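Local coordinates for protein fructose-bisphosphate aldolase (Thermus caldophilus, PDB 2FJK) that belongs to the class II fructose-bisphosphate aldolases, proteins of the TIM-barrel clan, and here holds 1,3-dihydroxyacetonephosphate in its pocket, at residues A[131-139]-A[151-161]; A[180-191]-A[228-238]. One frame throughout, in Å; residues are numbered along the deposited sequence.

Contact 1 (A[131-139]-A[151-161])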
loop_
_atom_site.group_PDB
_atom_site.type_symbol
_atom_site.label_atom_id
_atom_site.label_comp_id
_atom_site.label_asym_id
_atom_site.label_seq_id
_atom_site.Cartn_x
_atom_site.Cartn_y
_atom_site.Cartn_z
ATOM N N ALA A 131 -16.188 7.522 -22.948
ATOM C CA ALA A 131 -15.850 7.576 -24.363
ATOM C C ALA A 131 -16.368 8.885 -24.926
ATOM O O ALA A 131 -17.316 9.461 -24.395
ATOM C CB ALA A 131 -16.477 6.402 -25.093
ATOM N N GLU A 132 -15.746 9.371 -25.991
ATOM C CA GLU A 132 -16.216 10.614 -26.570
ATOM C C GLU A 132 -16.550 10.514 -28.048
ATOM O O GLU A 132 -15.885 9.815 -28.811
ATOM C CB GLU A 132 -15.204 11.742 -26.321
ATOM C CG GLU A 132 -13.808 11.507 -26.851
ATOM C CD GLU A 132 -12.806 12.517 -26.290
ATOM O OE1 GLU A 132 -13.040 13.745 -26.413
ATOM O OE2 GLU A 132 -11.782 12.076 -25.720
ATOM N N LEU A 133 -17.614 11.212 -28.424
ATOM C CA LEU A 133 -18.088 11.264 -29.798
ATOM C C LEU A 133 -18.142 12.740 -30.174
ATOM O O LEU A 133 -18.753 13.546 -29.467
ATOM C CB LEU A 133 -19.482 10.651 -29.894
ATOM C CG LEU A 133 -20.085 10.491 -31.286
ATOM C CD1 LEU A 133 -19.163 9.639 -32.182
ATOM C CD2 LEU A 133 -21.454 9.845 -31.140
ATOM N N GLY A 134 -17.499 13.093 -31.281
ATOM C CA GLY A 134 -17.472 14.481 -31.706
ATOM C C GLY A 134 -16.172 15.109 -31.242
ATOM O O GLY A 134 -15.645 14.741 -30.196
ATOM N N ARG A 135 -15.648 16.053 -32.013
ATOM C CA ARG A 135 -14.395 16.703 -31.662
ATOM C C ARG A 135 -14.629 17.919 -30.783
ATOM O O ARG A 135 -15.515 18.726 -31.053
ATOM C CB ARG A 135 -13.661 17.124 -32.930
ATOM C CG ARG A 135 -12.263 17.651 -32.696
ATOM C CD ARG A 135 -11.251 16.770 -33.395
ATOM N NE ARG A 135 -11.638 16.525 -34.782
ATOM C CZ ARG A 135 -10.903 15.845 -35.657
ATOM N NH1 ARG A 135 -9.732 15.338 -35.293
ATOM N NH2 ARG A 135 -11.340 15.673 -36.897
ATOM N N LEU A 136 -13.826 18.048 -29.731
ATOM C CA LEU A 136 -13.950 19.175 -28.813
ATOM C C LEU A 136 -13.359 20.430 -29.424
ATOM O O LEU A 136 -12.246 20.833 -29.094
ATOM C CB LEU A 136 -13.248 18.883 -27.484
ATOM C CG LEU A 136 -13.967 18.012 -26.455
ATOM C CD1 LEU A 136 -13.061 17.826 -25.248
ATOM C CD2 LEU A 136 -15.270 18.663 -26.041
ATOM N N ALA A 137 -14.113 21.039 -30.326
ATOM C CA ALA A 137 -13.679 22.255 -30.982
ATOM C C ALA A 137 -14.773 23.293 -30.814
ATOM O O ALA A 137 -15.962 22.960 -30.808
ATOM C CB ALA A 137 -13.425 21.990 -32.463
ATOM N N GLY A 138 -14.373 24.549 -30.660
ATOM C CA GLY A 138 -15.356 25.603 -30.508
ATOM C C GLY A 138 -16.018 25.898 -31.841
ATOM O O GLY A 138 -15.513 25.504 -32.894
ATOM N N ILE A 139 -17.157 26.582 -31.795
ATOM C CA ILE A 139 -17.895 26.955 -32.996
ATOM C C ILE A 139 -18.684 28.231 -32.759
ATOM O O ILE A 139 -19.200 28.461 -31.667
ATOM C CB ILE A 139 -18.886 25.847 -33.447
ATOM C CG1 ILE A 139 -19.478 25.132 -32.233
ATOM C CG2 ILE A 139 -18.193 24.880 -34.378
ATOM C CD1 ILE A 139 -20.398 25.985 -31.390
ATOM N N LEU A 151 -18.813 18.970 -37.093
ATOM C CA LEU A 151 -18.258 18.952 -35.750
ATOM C C LEU A 151 -19.410 18.801 -34.767
ATOM O O LEU A 151 -20.573 18.875 -35.156
ATOM C CB LEU A 151 -17.524 20.265 -35.472
ATOM C CG LEU A 151 -16.916 20.432 -34.078
ATOM C CD1 LEU A 151 -15.694 19.535 -33.960
ATOM C CD2 LEU A 151 -16.539 21.889 -33.839
ATOM N N LEU A 152 -19.079 18.592 -33.499
ATOM C CA LEU A 152 -20.076 18.458 -32.443
ATOM C C LEU A 152 -20.889 17.173 -32.503
ATOM O O LEU A 152 -21.291 16.715 -33.572
ATOM C CB LEU A 152 -21.016 19.666 -32.450
ATOM C CG LEU A 152 -20.330 21.038 -32.452
ATOM C CD1 LEU A 152 -21.391 22.121 -32.334
ATOM C CD2 LEU A 152 -19.335 21.142 -31.306
ATOM N N THR A 153 -21.134 16.611 -31.325
ATOM C CA THR A 153 -21.879 15.371 -31.168
ATOM C C THR A 153 -23.284 15.397 -31.749
ATOM O O THR A 153 -24.038 16.349 -31.547
ATOM C CB THR A 153 -22.008 14.997 -29.680
ATOM O OG1 THR A 153 -20.712 15.021 -29.070
ATOM C CG2 THR A 153 -22.613 13.606 -29.530
ATOM N N ASN A 154 -23.627 14.333 -32.467
ATOM C CA ASN A 154 -24.948 14.181 -33.060
ATOM C C ASN A 154 -25.688 13.197 -32.148
ATOM O O ASN A 154 -25.265 12.048 -31.994
ATOM C CB ASN A 154 -24.822 13.604 -34.471
ATOM C CG ASN A 154 -26.166 13.222 -35.073
ATOM O OD1 ASN A 154 -26.994 14.079 -35.387
ATOM N ND2 ASN A 154 -26.387 11.925 -35.234
ATOM N N PRO A 155 -26.795 13.634 -31.528
ATOM C CA PRO A 155 -27.575 12.778 -30.628
ATOM C C PRO A 155 -27.816 11.338 -31.086
ATOM O O PRO A 155 -27.415 10.398 -30.396
ATOM C CB PRO A 155 -28.871 13.574 -30.418
ATOM C CG PRO A 155 -28.909 14.536 -31.573
ATOM C CD PRO A 155 -27.474 14.924 -31.729
ATOM N N GLU A 156 -28.464 11.154 -32.233
ATOM C CA GLU A 156 -28.728 9.807 -32.730
ATOM C C GLU A 156 -27.461 8.971 -32.707
ATOM O O GLU A 156 -27.472 7.822 -32.272
ATOM C CB GLU A 156 -29.271 9.848 -34.159
ATOM C CG GLU A 156 -30.776 9.941 -34.252
ATOM C CD GLU A 156 -31.329 11.137 -33.519
ATOM O OE1 GLU A 156 -30.674 12.205 -33.551
ATOM O OE2 GLU A 156 -32.423 11.013 -32.923
ATOM N N GLU A 157 -26.373 9.552 -33.194
ATOM C CA GLU A 157 -25.092 8.856 -33.216
ATOM C C GLU A 157 -24.677 8.507 -31.797
ATOM O O GLU A 157 -24.117 7.442 -31.548
ATOM C CB GLU A 157 -24.010 9.735 -33.844
ATOM C CG GLU A 157 -24.025 9.787 -35.352
ATOM C CD GLU A 157 -22.859 10.584 -35.900
ATOM O OE1 GLU A 157 -21.716 10.334 -35.458
ATOM O OE2 GLU A 157 -23.083 11.453 -36.774
ATOM N N ALA A 158 -24.950 9.422 -30.874
ATOM C CA ALA A 158 -24.598 9.231 -29.476
ATOM C C ALA A 158 -25.224 7.962 -28.899
ATOM O O ALA A 158 -24.519 7.122 -28.333
ATOM C CB ALA A 158 -25.027 10.452 -28.659
ATOM N N ARG A 159 -26.539 7.823 -29.036
ATOM C CA ARG A 159 -27.227 6.644 -28.515
ATOM C C ARG A 159 -26.625 5.373 -29.092
ATOM O O ARG A 159 -26.332 4.421 -28.366
ATOM C CB ARG A 159 -28.714 6.683 -28.864
ATOM C CG ARG A 159 -29.473 5.441 -28.409
ATOM C CD ARG A 159 -30.824 5.324 -29.089
ATOM N NE ARG A 159 -31.674 6.485 -28.843
ATOM C CZ ARG A 159 -32.938 6.582 -29.246
ATOM N NH1 ARG A 159 -33.505 5.585 -29.915
ATOM N NH2 ARG A 159 -33.638 7.677 -28.978
ATOM N N ILE A 160 -26.454 5.368 -30.409
ATOM C CA ILE A 160 -25.900 4.218 -31.111
ATOM C C ILE A 160 -24.473 3.907 -30.673
ATOM O O ILE A 160 -24.120 2.746 -30.477
ATOM C CB ILE A 160 -25.919 4.440 -32.635
ATOM C CG1 ILE A 160 -27.363 4.637 -33.110
ATOM C CG2 ILE A 160 -25.300 3.240 -33.334
ATOM C CD1 ILE A 160 -27.490 5.003 -34.569
ATOM N N PHE A 161 -23.655 4.947 -30.532
ATOM C CA PHE A 161 -22.269 4.777 -30.109
ATOM C C PHE A 161 -22.269 4.124 -28.729
ATOM O O PHE A 161 -21.577 3.138 -28.499
ATOM C CB PHE A 161 -21.570 6.141 -30.044
ATOM C CG PHE A 161 -20.124 6.073 -29.641
ATOM C CD1 PHE A 161 -19.192 5.427 -30.445
ATOM C CD2 PHE A 161 -19.687 6.683 -28.468
ATOM C CE1 PHE A 161 -17.848 5.389 -30.093
ATOM C CE2 PHE A 161 -18.339 6.655 -28.101
ATOM C CZ PHE A 161 -17.418 6.007 -28.916
#
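Leu133 swings its CG away from its own backbone N (chi1 -174°) and toward the helix that opens at Pro155, while Thr153 turns OG1 to the side of its backbone N (chi1 -52°), facing the carbonyl of Leu133. Thr153 OG1 donates to Leu133 O at 2.5 Å, a very short distance whose exact value deserves caution. The same hydroxyl is also hydrogen-bonded to the backbone N of Ala173, so this buried group ties two successive strand ends together. Beside it, Gly134 lets the chains come close, its CA 4.5 Å from that of Thr153.

Leu133 divides its branches. CD2 presses against the first two turns of the helix, 3.5 Å from Ala158 N and 3.9 Å from Phe161 CB, and also touches CB of Glu157; CD1 lies over one face of the Phe161 ring. The far end of that ring meets the strand obliquely, Phe161 CE2 standing 3.5 Å from Ala131 CB. Residues of helix 108-124, among them Val112 and Thr115, also touch the phenyl group.

Beyond Gly134 the contact passes to the loops. Leu151 straddles the turn, with CD1 against CB of Arg135 and CD2 tightly packed on Ala137 CB at 3.4 Å. Leu152 and Ile139 reach toward each other tip to tip, Leu152 CD1 lying 3.6 Å from Ile139 CG1.

The segments of strand 131-133 and helix 155-161 run nearly antiparallel, at 152°, as in the beta-alpha units of a TIM barrel: strand 128-133 leads through a long connection that includes the short helix 146-150 to helix 155-164, and the chain returns from that helix to the parallel strand 171-172, a beta-alpha-beta crossover.

Contact 2 (A[180-191]-A[228-238])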
loop_
_atom_site.group_PDB
_atom_site.type_symbol
_atom_site.label_atom_id
_atom_site.label_comp_id
_atom_site.label_asym_id
_atom_site.label_seq_id
_atom_site.Cartn_x
_atom_site.Cartn_y
_atom_site.Cartn_z
ATOM N N ALA A 180 -6.592 28.152 -22.730
ATOM C CA ALA A 180 -7.082 29.444 -22.264
ATOM C C ALA A 180 -7.749 30.305 -23.348
ATOM O O ALA A 180 -8.135 31.440 -23.080
ATOM C CB ALA A 180 -5.940 30.214 -21.628
ATOM N N TYR A 181 -7.889 29.780 -24.559
ATOM C CA TYR A 181 -8.509 30.557 -25.637
ATOM C C TYR A 181 -9.684 29.810 -26.234
ATOM O O TYR A 181 -9.607 29.301 -27.352
ATOM C CB TYR A 181 -7.474 30.872 -26.723
ATOM C CG TYR A 181 -6.233 31.530 -26.169
ATOM C CD1 TYR A 181 -5.040 30.817 -26.020
ATOM C CD2 TYR A 181 -6.260 32.865 -25.761
ATOM C CE1 TYR A 181 -3.902 31.422 -25.475
ATOM C CE2 TYR A 181 -5.142 33.474 -25.220
ATOM C CZ TYR A 181 -3.968 32.750 -25.078
ATOM O OH TYR A 181 -2.875 33.362 -24.518
ATOM N N LYS A 182 -10.780 29.774 -25.486
ATOM C CA LYS A 182 -11.979 29.059 -25.905
ATOM C C LYS A 182 -12.895 29.776 -26.897
ATOM O O LYS A 182 -13.903 29.212 -27.314
ATOM C CB LYS A 182 -12.769 28.641 -24.656
ATOM C CG LYS A 182 -11.913 27.879 -23.642
ATOM C CD LYS A 182 -12.734 27.320 -22.489
ATOM C CE LYS A 182 -11.842 26.660 -21.454
ATOM N NZ LYS A 182 -10.949 25.629 -22.066
ATOM N N GLY A 183 -12.552 31.003 -27.279
ATOM C CA GLY A 183 -13.379 31.733 -28.234
ATOM C C GLY A 183 -13.601 33.211 -27.937
ATOM O O GLY A 183 -13.756 33.601 -26.781
ATOM N N LYS A 184 -13.617 34.040 -28.980
ATOM C CA LYS A 184 -13.830 35.475 -28.798
ATOM C C LYS A 184 -15.126 35.716 -28.033
ATOM O O LYS A 184 -16.157 35.111 -28.329
ATOM C CB LYS A 184 -13.887 36.196 -30.148
ATOM C CG LYS A 184 -12.562 36.231 -30.901
ATOM C CD LYS A 184 -12.628 37.178 -32.095
ATOM C CE LYS A 184 -11.290 37.256 -32.826
ATOM N NZ LYS A 184 -11.341 38.182 -33.999
ATOM N N GLY A 185 -15.074 36.606 -27.051
ATOM C CA GLY A 185 -16.261 36.868 -26.264
ATOM C C GLY A 185 -16.701 35.562 -25.627
ATOM O O GLY A 185 -15.891 34.651 -25.449
ATOM N N ARG A 186 -17.982 35.462 -25.289
ATOM C CA ARG A 186 -18.512 34.254 -24.674
ATOM C C ARG A 186 -18.652 33.154 -25.718
ATOM O O ARG A 186 -19.491 33.239 -26.613
ATOM C CB ARG A 186 -19.869 34.550 -24.031
ATOM C CG ARG A 186 -20.573 33.353 -23.411
ATOM C CD ARG A 186 -21.811 33.819 -22.652
ATOM N NE ARG A 186 -22.637 32.722 -22.154
ATOM C CZ ARG A 186 -23.712 32.894 -21.388
ATOM N NH1 ARG A 186 -24.085 34.118 -21.038
ATOM N NH2 ARG A 186 -24.411 31.849 -20.965
ATOM N N PRO A 187 -17.820 32.109 -25.622
ATOM C CA PRO A 187 -17.866 30.992 -26.571
ATOM C C PRO A 187 -19.233 30.319 -26.587
ATOM O O PRO A 187 -19.789 29.996 -25.544
ATOM C CB PRO A 187 -16.751 30.069 -26.070
ATOM C CG PRO A 187 -16.694 30.361 -24.610
ATOM C CD PRO A 187 -16.820 31.860 -24.569
ATOM N N PHE A 188 -19.771 30.111 -27.781
ATOM C CA PHE A 188 -21.087 29.500 -27.922
ATOM C C PHE A 188 -21.174 28.048 -27.476
ATOM O O PHE A 188 -20.372 27.209 -27.871
ATOM C CB PHE A 188 -21.561 29.585 -29.375
ATOM C CG PHE A 188 -22.901 28.941 -29.608
ATOM C CD1 PHE A 188 -24.059 29.505 -29.079
ATOM C CD2 PHE A 188 -23.001 27.758 -30.332
ATOM C CE1 PHE A 188 -25.299 28.901 -29.269
ATOM C CE2 PHE A 188 -24.235 27.144 -30.527
ATOM C CZ PHE A 188 -25.386 27.716 -29.995
ATOM N N ILE A 189 -22.174 27.757 -26.659
ATOM C CA ILE A 189 -22.395 26.402 -26.190
ATOM C C ILE A 189 -23.734 25.955 -26.754
ATOM O O ILE A 189 -24.758 26.591 -26.510
ATOM C CB ILE A 189 -22.450 26.334 -24.653
ATOM C CG1 ILE A 189 -21.221 27.021 -24.054
ATOM C CG2 ILE A 189 -22.552 24.886 -24.209
ATOM C CD1 ILE A 189 -19.901 26.530 -24.591
ATOM N N ASP A 190 -23.721 24.867 -27.512
ATOM C CA ASP A 190 -24.932 24.341 -28.127
ATOM C C ASP A 190 -25.798 23.632 -27.094
ATOM O O ASP A 190 -25.792 22.406 -27.005
ATOM C CB ASP A 190 -24.566 23.363 -29.244
ATOM C CG ASP A 190 -25.656 23.235 -30.282
ATOM O OD1 ASP A 190 -26.830 23.072 -29.891
ATOM O OD2 ASP A 190 -25.335 23.290 -31.489
ATOM N N HIS A 191 -26.550 24.403 -26.319
ATOM C CA HIS A 191 -27.404 23.829 -25.284
ATOM C C HIS A 191 -28.526 22.946 -25.820
ATOM O O HIS A 191 -28.822 21.900 -25.241
ATOM C CB HIS A 191 -27.974 24.940 -24.405
ATOM C CG HIS A 191 -26.956 25.577 -23.508
ATOM N ND1 HIS A 191 -26.242 24.860 -22.570
ATOM C CD2 HIS A 191 -26.542 26.861 -23.395
ATOM C CE1 HIS A 191 -25.434 25.677 -21.916
ATOM N NE2 HIS A 191 -25.598 26.897 -22.395
ATOM N N ILE A 228 -0.080 36.586 -21.483
ATOM C CA ILE A 228 -1.184 35.707 -21.837
ATOM C C ILE A 228 -2.080 36.575 -22.727
ATOM O O ILE A 228 -2.147 37.790 -22.543
ATOM C CB ILE A 228 -1.971 35.242 -20.587
ATOM C CG1 ILE A 228 -2.992 34.174 -20.991
ATOM C CG2 ILE A 228 -2.677 36.430 -19.934
ATOM C CD1 ILE A 228 -3.735 33.549 -19.829
ATOM N N GLY A 229 -2.758 35.969 -23.691
ATOM C CA GLY A 229 -3.594 36.757 -24.583
ATOM C C GLY A 229 -5.004 37.033 -24.099
ATOM O O GLY A 229 -5.250 37.207 -22.901
ATOM N N GLU A 230 -5.938 37.096 -25.043
ATOM C CA GLU A 230 -7.330 37.330 -24.706
ATOM C C GLU A 230 -7.907 36.030 -24.170
ATOM O O GLU A 230 -8.703 35.371 -24.835
ATOM C CB GLU A 230 -8.129 37.758 -25.936
ATOM C CG GLU A 230 -7.720 39.074 -26.544
ATOM C CD GLU A 230 -8.768 39.593 -27.507
ATOM O OE1 GLU A 230 -9.884 39.920 -27.043
ATOM O OE2 GLU A 230 -8.479 39.666 -28.722
ATOM N N ALA A 231 -7.482 35.655 -22.970
ATOM C CA ALA A 231 -7.967 34.436 -22.354
ATOM C C ALA A 231 -9.479 34.518 -22.307
ATOM O O ALA A 231 -10.041 35.558 -21.968
ATOM C CB ALA A 231 -7.403 34.296 -20.953
ATOM N N SER A 232 -10.133 33.422 -22.660
ATOM C CA SER A 232 -11.586 33.362 -22.662
ATOM C C SER A 232 -11.992 31.939 -22.295
ATOM O O SER A 232 -11.589 30.984 -22.951
ATOM C CB SER A 232 -12.117 33.735 -24.054
ATOM O OG SER A 232 -13.534 33.687 -24.101
ATOM N N GLY A 233 -12.772 31.797 -21.234
ATOM C CA GLY A 233 -13.193 30.472 -20.820
ATOM C C GLY A 233 -14.686 30.300 -20.969
ATOM O O GLY A 233 -15.363 31.207 -21.449
ATOM N N ILE A 234 -15.199 29.141 -20.561
ATOM C CA ILE A 234 -16.627 28.859 -20.656
ATOM C C ILE A 234 -17.363 29.626 -19.570
ATOM O O ILE A 234 -16.959 29.623 -18.401
ATOM C CB ILE A 234 -16.927 27.352 -20.502
ATOM C CG1 ILE A 234 -16.100 26.535 -21.505
ATOM C CG2 ILE A 234 -18.407 27.100 -20.712
ATOM C CD1 ILE A 234 -16.306 26.903 -22.943
ATOM N N HIS A 235 -18.443 30.292 -19.965
ATOM C CA HIS A 235 -19.241 31.089 -19.044
ATOM C C HIS A 235 -19.901 30.243 -17.958
ATOM O O HIS A 235 -20.470 29.190 -18.241
ATOM C CB HIS A 235 -20.321 31.843 -19.814
ATOM C CG HIS A 235 -21.008 32.894 -19.003
ATOM N ND1 HIS A 235 -20.442 34.126 -18.750
ATOM C CD2 HIS A 235 -22.193 32.883 -18.350
ATOM C CE1 HIS A 235 -21.250 34.829 -17.977
ATOM N NE2 HIS A 235 -22.320 34.097 -17.719
ATOM N N PRO A 236 -19.838 30.701 -16.697
ATOM C CA PRO A 236 -20.432 29.985 -15.563
ATOM C C PRO A 236 -21.891 29.586 -15.788
ATOM O O PRO A 236 -22.298 28.465 -15.467
ATOM C CB PRO A 236 -20.278 30.973 -14.410
ATOM C CG PRO A 236 -19.007 31.674 -14.745
ATOM C CD PRO A 236 -19.142 31.917 -16.241
ATOM N N GLU A 237 -22.682 30.501 -16.338
ATOM C CA GLU A 237 -24.091 30.205 -16.583
ATOM C C GLU A 237 -24.258 29.045 -17.564
ATOM O O GLU A 237 -25.160 28.220 -17.409
ATOM C CB GLU A 237 -24.815 31.456 -17.089
ATOM C CG GLU A 237 -24.839 32.601 -16.063
ATOM C CD GLU A 237 -25.460 32.189 -14.730
ATOM O OE1 GLU A 237 -26.586 31.641 -14.739
ATOM O OE2 GLU A 237 -24.827 32.419 -13.670
ATOM N N ASP A 238 -23.384 28.972 -18.562
ATOM C CA ASP A 238 -23.449 27.879 -19.521
ATOM C C ASP A 238 -23.124 26.577 -18.813
ATOM O O ASP A 238 -23.666 25.524 -19.145
ATOM C CB ASP A 238 -22.482 28.108 -20.682
ATOM C CG ASP A 238 -23.017 29.107 -21.679
ATOM O OD1 ASP A 238 -24.197 28.961 -22.058
ATOM O OD2 ASP A 238 -22.273 30.022 -22.086
HETATM O O HOH W 1 -19.502 30.309 -22.548
#
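Buried Asp238 is the polar centre of the tightly packed part. Arg186, fully extended from a first torsion of 177°, meets it side-on with two nitrogens: NE reaches Asp238 OD2 at 2.7 Å and NH2 reaches Asp238 OD1 at 3.1 Å, both from above the carboxylate plane though nearly within the plane of the guanidinium. His191 NE2 donates to the same Asp238 OD1 at 2.5 Å, on its anti side, 24° out of the plane and to the other side of it from Arg186 NH2, so OD1 takes both bonds. A water joins Asp238 OD2 and Pro187 O to His235 N. Ile189 and Pro187 pack on CD1 of Ile234, which the aliphatic chain of Lys182 crosses at about a right angle. Lys182 NZ bonds to Ser177 O and Gly179 O and forms a salt bridge to 1,3-dihydroxyacetonephosphate. Tyr181 and Ser232 form a single parallel bridge, and the well-covered Ser232 OG sits between Gly183 O at 2.7 Å and Gly185 O at 2.9 Å, with one proton for two carbonyls.

Toward solvent, His235 lies flat on the exposed guanidinium of Arg186, centres 3.9 Å apart and planes 20° apart; stack and paired bonds together hold the guanidinium in place. At the other exposed end, beside Glu230, Gly229 N donates to Tyr181 OH at 2.7 Å, in the plane of the ring.

After strand 171-172, this loop pair joins the starts of helices 191-200, capped by Asp190 at Arg193 N, and 236-244, and leans through Ile228 and Ala231 on the side of helix 215-223.

The contacts lie about 19 Å apart, centre to centre, touching where Ile139 CD1 packs 3.3 Å from Phe188 CD2. Contact 1 is buried at Ala131, Leu133, Thr153 and Phe161, with an exposed rim at Arg135; contact 2 runs from buried Lys182, Ile234, His191 and Asp238 to exposed Tyr181, Gly229 and Arg186. Contact 1 is chiefly apolar, a strand end and its loop set against a helix packed outside the barrel strands. Contact 2 joins two loops and a helix start through a salt bridge, a stacked guanidinium and backbone bonds. Helix 191-200 borders both. Lys182 brings contact 2 to the bound ligand, whereas the side chain of Glu132 in contact 1 remains about 8 Å from it.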